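PDB 4XRI: importin-95 from Chaetomium thermophilum, which probably carries protein cargo into the nucleus as a flexible importin-beta family receptor built of HEAT repeats, and probably binds a small GTPase. Local coordinates for residues E107-P112 with A119-I124. The protein carries 2 engineered substitutions. Numbering follows the deposited sequence.
Engineered in segment 107-112: Pro112 (natural residue Ser).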
ATOM      1  N   GLU A 107     -33.076   5.697  26.090  1.00 36.61           N
ATOM      2  CA  GLU A 107     -33.406   6.838  26.934  1.00 36.04           C
ATOM      3  C   GLU A 107     -32.218   7.785  27.123  1.00 36.74           C
ATOM      4  O   GLU A 107     -32.399   8.992  27.283  1.00 38.83           O
ATOM      5  CB  GLU A 107     -33.921   6.355  28.293  1.00 38.44           C
ATOM      6  CG  GLU A 107     -35.316   5.750  28.232  1.00 39.16           C
ATOM      7  CD  GLU A 107     -35.680   4.959  29.476  1.00 56.48           C
ATOM      8  OE1 GLU A 107     -36.816   4.443  29.541  1.00 60.44           O
ATOM      9  OE2 GLU A 107     -34.832   4.845  30.386  1.00 56.04           O
ATOM     10  N   THR A 108     -31.009   7.235  27.081  1.00 37.46           N
ATOM     11  CA  THR A 108     -29.789   8.007  27.307  1.00 35.53           C
ATOM     12  C   THR A 108     -29.512   8.980  26.152  1.00 39.35           C
ATOM     13  O   THR A 108     -28.772   9.956  26.306  1.00 41.37           O
ATOM     14  CB  THR A 108     -28.580   7.061  27.512  1.00 44.65           C
ATOM     15  OG1 THR A 108     -28.842   6.186  28.615  1.00 44.00           O
ATOM     16  CG2 THR A 108     -27.293   7.834  27.801  1.00 39.18           C
ATOM     17  N   LEU A 109     -30.124   8.724  24.997  1.00 37.39           N
ATOM     18  CA  LEU A 109     -30.000   9.626  23.852  1.00 38.34           C
ATOM     19  C   LEU A 109     -30.456  11.045  24.190  1.00 38.89           C
ATOM     20  O   LEU A 109     -29.988  12.017  23.596  1.00 37.63           O
ATOM     21  CB  LEU A 109     -30.809   9.108  22.663  1.00 38.79           C
ATOM     22  CG  LEU A 109     -30.379   7.809  21.979  1.00 36.36           C
ATOM     23  CD1 LEU A 109     -31.278   7.544  20.781  1.00 33.78           C
ATOM     24  CD2 LEU A 109     -28.918   7.869  21.556  1.00 38.78           C
ATOM     25  N   ALA A 110     -31.371  11.154  25.148  1.00 36.61           N
ATOM     26  CA  ALA A 110     -31.963  12.436  25.509  1.00 36.88           C
ATOM     27  C   ALA A 110     -31.099  13.219  26.496  1.00 40.35           C
ATOM     28  O   ALA A 110     -31.380  14.382  26.787  1.00 40.91           O
ATOM     29  CB  ALA A 110     -33.354  12.222  26.088  1.00 40.24           C
ATOM     30  N   SER A 111     -30.053  12.577  27.010  1.00 39.79           N
ATOM     31  CA  SER A 111     -29.176  13.194  28.001  1.00 35.81           C
ATOM     32  C   SER A 111     -28.542  14.486  27.497  1.00 41.21           C
ATOM     33  O   SER A 111     -28.055  14.542  26.371  1.00 40.07           O
ATOM     34  CB  SER A 111     -28.074  12.215  28.420  1.00 37.96           C
ATOM     35  OG  SER A 111     -27.179  12.827  29.334  1.00 42.21           O
ATOM     36  N   PRO A 112     -28.549  15.533  28.339  1.00 38.71           N
ATOM     37  CA  PRO A 112     -27.899  16.806  28.011  1.00 40.31           C
ATOM     38  C   PRO A 112     -26.379  16.678  27.979  1.00 43.83           C
ATOM     39  O   PRO A 112     -25.696  17.581  27.500  1.00 44.60           O
ATOM     40  CB  PRO A 112     -28.355  17.737  29.141  1.00 43.91           C
ATOM     41  CG  PRO A 112     -28.666  16.830  30.268  1.00 45.09           C
ATOM     42  CD  PRO A 112     -29.228  15.583  29.643  1.00 35.48           C
ATOM     43  N   ALA A 119     -22.106   8.054  23.216  1.00 36.34           N
ATOM     44  CA  ALA A 119     -21.818   6.677  23.609  1.00 40.14           C
ATOM     45  C   ALA A 119     -23.051   5.795  23.462  1.00 52.24           C
ATOM     46  O   ALA A 119     -22.959   4.659  22.993  1.00 44.79           O
ATOM     47  CB  ALA A 119     -21.303   6.631  25.036  1.00 41.58           C
ATOM     48  N   ALA A 120     -24.204   6.329  23.854  1.00 42.69           N
ATOM     49  CA  ALA A 120     -25.465   5.609  23.731  1.00 44.28           C
ATOM     50  C   ALA A 120     -25.790   5.333  22.264  1.00 33.84           C
ATOM     51  O   ALA A 120     -26.338   4.283  21.925  1.00 41.64           O
ATOM     52  CB  ALA A 120     -26.590   6.391  24.386  1.00 42.11           C
ATOM     53  N   ALA A 121     -25.448   6.285  21.401  1.00 37.55           N
ATOM     54  CA  ALA A 121     -25.650   6.124  19.963  1.00 39.02           C
ATOM     55  C   ALA A 121     -24.819   4.964  19.428  1.00 38.73           C
ATOM     56  O   ALA A 121     -25.279   4.197  18.581  1.00 36.29           O
ATOM     57  CB  ALA A 121     -25.304   7.410  19.225  1.00 34.90           C
ATOM     58  N   GLN A 122     -23.596   4.840  19.935  1.00 34.37           N
ATOM     59  CA  GLN A 122     -22.721   3.729  19.570  1.00 45.56           C
ATOM     60  C   GLN A 122     -23.313   2.395  20.011  1.00 46.07           C
ATOM     61  O   GLN A 122     -23.321   1.427  19.251  1.00 41.76           O
ATOM     62  CB  GLN A 122     -21.329   3.906  20.184  1.00 41.88           C
ATOM     63  CG  GLN A 122     -20.506   5.012  19.556  1.00 50.11           C
ATOM     64  CD  GLN A 122     -19.045   4.946  19.963  1.00 55.12           C
ATOM     65  OE1 GLN A 122     -18.376   3.932  19.758  1.00 60.67           O
ATOM     66  NE2 GLN A 122     -18.548   6.023  20.563  1.00 54.54           N
ATOM     67  N   VAL A 123     -23.811   2.359  21.242  1.00 37.55           N
ATOM     68  CA  VAL A 123     -24.424   1.157  21.791  1.00 36.92           C
ATOM     69  C   VAL A 123     -25.609   0.711  20.944  1.00 39.92           C
ATOM     70  O   VAL A 123     -25.720  -0.461  20.576  1.00 41.55           O
ATOM     71  CB  VAL A 123     -24.898   1.381  23.244  1.00 43.27           C
ATOM     72  CG1 VAL A 123     -25.690   0.180  23.733  1.00 36.50           C
ATOM     73  CG2 VAL A 123     -23.711   1.655  24.152  1.00 44.43           C
ATOM     74  N   ILE A 124     -26.484   1.660  20.632  1.00 41.34           N
ATOM     75  CA  ILE A 124     -27.687   1.391  19.854  1.00 33.78           C
ATOM     76  C   ILE A 124     -27.361   0.845  18.463  1.00 37.60           C
ATOM     77  O   ILE A 124     -28.012  -0.086  17.984  1.00 38.63           O
ATOM     78  CB  ILE A 124     -28.545   2.664  19.730  1.00 36.26           C
ATOM     79  CG1 ILE A 124     -29.255   2.932  21.058  1.00 41.62           C
ATOM     80  CG2 ILE A 124     -29.556   2.538  18.597  1.00 33.12           C
ATOM     81  CD1 ILE A 124     -29.932   4.270  21.131  1.00 40.36           C
TER
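Ala120 points its methyl toward residues 107-112 and meets Thr108 and Leu109 together. Its CB lies 3.8 Å from both CB and CG2 of Thr108, and Leu109 CD2 approaches the same methyl at 4.0 Å. Thr108 can offer carbon here because OG1 lies beside the backbone N (chi1 -58°), with CG2 anti to that N, and OG1 turns back to hydrogen-bond Leu104 O within its own helix. Ala121 contributes less surface: Leu109 CD2 rests 3.8 Å from the backbone N of Ala121 and 4.3 Å from its CB. One helical turn beyond Ala120, Ile124 reaches out tip to tip with Leu109, CD1 to CD1 at 3.6 Å. An extended chain (chi2 170°) carries the Ile124 methyl to the leucine fork, where it also touches CG at 3.7 Å.

The contact joins the type I turn from Thr108 to Ser111, at the C-terminal side of helix 95-108, to the first half of helix 114-131, within the helical solenoid of importin beta. Helix 42-54 packs against Thr108, and helix 153-168 against Leu109 and Ala121. With all five touching residues buried and the hydroxyl of Thr108, the only one among them, bonded within its own helix, cohesion between the segments rests on apolar fit.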